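LPXTG cell wall surface protein (Streptococcus gordonii, PDB 7AVK) is a wall-anchored surface protein, probably an adhesin, whose tandem SHIRT domains, one of which this chain holds, probably project its outer end from the bacterial cell. Local coordinates at residues Y61-T64 against S65-V68. Residues are numbered along the deposited sequence; the frame is centred on the assembly and turned at random. Where two conformers were deposited one is given.
With IS8 (isothiocyanate), chain C.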
# COMPACT_ATOMS: atom_id res chain seq x y z
N TYR A 61 1.62 1.68 5.92
CA TYR A 61 2.52 0.77 5.27
C TYR A 61 3.50 0.16 6.28
O TYR A 61 3.75 0.72 7.37
CB TYR A 61 3.31 1.48 4.15
CG TYR A 61 2.40 1.88 2.99
CD1 TYR A 61 1.98 0.93 2.07
CD2 TYR A 61 1.96 3.17 2.83
CE1 TYR A 61 1.17 1.25 1.00
CE2 TYR A 61 1.14 3.53 1.77
CZ TYR A 61 0.75 2.57 0.84
OH TYR A 61 -0.08 2.86 -0.21
N ASP A 62 4.09 -0.98 5.88
CA ASP A 62 5.03 -1.79 6.67
C ASP A 62 6.33 -1.05 6.96
O ASP A 62 7.00 -1.32 7.92
CB ASP A 62 5.34 -3.11 5.89
CG ASP A 62 6.19 -2.92 4.57
OD1 ASP A 62 5.88 -2.08 3.69
OD2 ASP A 62 7.27 -3.58 4.49
N LYS A 63 6.71 -0.20 6.03
CA LYS A 63 7.90 0.65 6.09
C LYS A 63 7.48 2.03 5.74
O LYS A 63 6.59 2.26 4.94
CB LYS A 63 8.89 0.14 5.01
CG LYS A 63 9.41 -1.27 5.19
CD LYS A 63 10.24 -1.74 3.99
CE LYS A 63 9.45 -1.91 2.73
NZ LYS A 63 9.64 -3.19 2.13
N THR A 64 8.17 3.02 6.33
CA THR A 64 8.02 4.41 5.92
C THR A 64 8.92 4.78 4.76
O THR A 64 8.66 5.78 4.08
CB THR A 64 8.22 5.31 7.12
OG1 THR A 64 9.36 4.91 7.87
CG2 THR A 64 6.97 5.33 7.99
N SER A 65 10.00 4.03 4.52
CA SER A 65 10.80 4.28 3.34
C SER A 65 11.63 3.05 3.04
O SER A 65 11.74 2.14 3.86
CB SER A 65 11.71 5.48 3.48
OG SER A 65 12.77 5.21 4.33
N GLU A 66 12.23 3.05 1.84
CA GLU A 66 13.30 2.12 1.54
C GLU A 66 14.29 2.82 0.63
O GLU A 66 13.89 3.57 -0.26
CB GLU A 66 12.82 0.82 0.87
CG GLU A 66 13.87 -0.23 0.66
CD GLU A 66 13.35 -1.62 0.37
OE1 GLU A 66 12.16 -1.92 0.52
OE2 GLU A 66 14.18 -2.47 -0.05
N THR A 67 15.57 2.52 0.79
CA THR A 67 16.62 3.07 -0.06
C THR A 67 17.04 1.96 -1.01
O THR A 67 17.49 0.88 -0.60
CB THR A 67 17.76 3.67 0.76
OG1 THR A 67 17.23 4.76 1.51
CG2 THR A 67 18.83 4.22 -0.09
N VAL A 68 16.84 2.20 -2.29
CA VAL A 68 17.03 1.18 -3.32
C VAL A 68 18.47 0.68 -3.30
O VAL A 68 19.42 1.48 -3.26
CB VAL A 68 16.64 1.74 -4.67
CG1 VAL A 68 16.87 0.73 -5.81
CG2 VAL A 68 15.18 2.20 -4.68
S IS8 C . 3.49 4.58 6.20
C IS8 C . 2.17 5.33 6.24
N IS8 C . 0.99 5.82 6.17
O HOH W 1 10.93 -3.85 -0.52
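A surface salt-bridge network of D62, K63 and E66 spans the connection between strands 55-61 and 66-67 of this SHIRT domain. Each of the three residues has two conformers, and the network belongs to the one described. K63 crosses from the loop to E66 at the start of the short strand. K63 NZ meets E66 OE1 at 3.2 Å, a salt bridge whose hydrogen bond is weak. A water lies 3.0 Å from K63 NZ; its approach to E66 OE1 is unusually short and doubtful. The lysine chain bends at its far end (chi3 -67°), while E66 reaches out extended, with CG anti to the backbone N (chi1 -174°). On the loop side, K63 NZ pairs with D62 OD2 at 3.4 Å. The ammonium thus sits between two carboxylates and probably eases their mutual repulsion. Its strongest polar partner is K74 O of strand 73-82, a hydrogen bond. Nearby, the isothiocyanate sulfur lies at the Y61 ring edge, near the ring plane and 4.0 Å from CD2. T64 CG2 touches the same sulfur at 4.0 Å, and Q43 hydrogen-bonds the ligand. D62 OD1 accepts a hydrogen bond from V76 N of strand 73-82, K63 packs on F75 there, and the E66 backbone pairs with V39 in the two-stranded antiparallel sheet of 38-39 and 66-67.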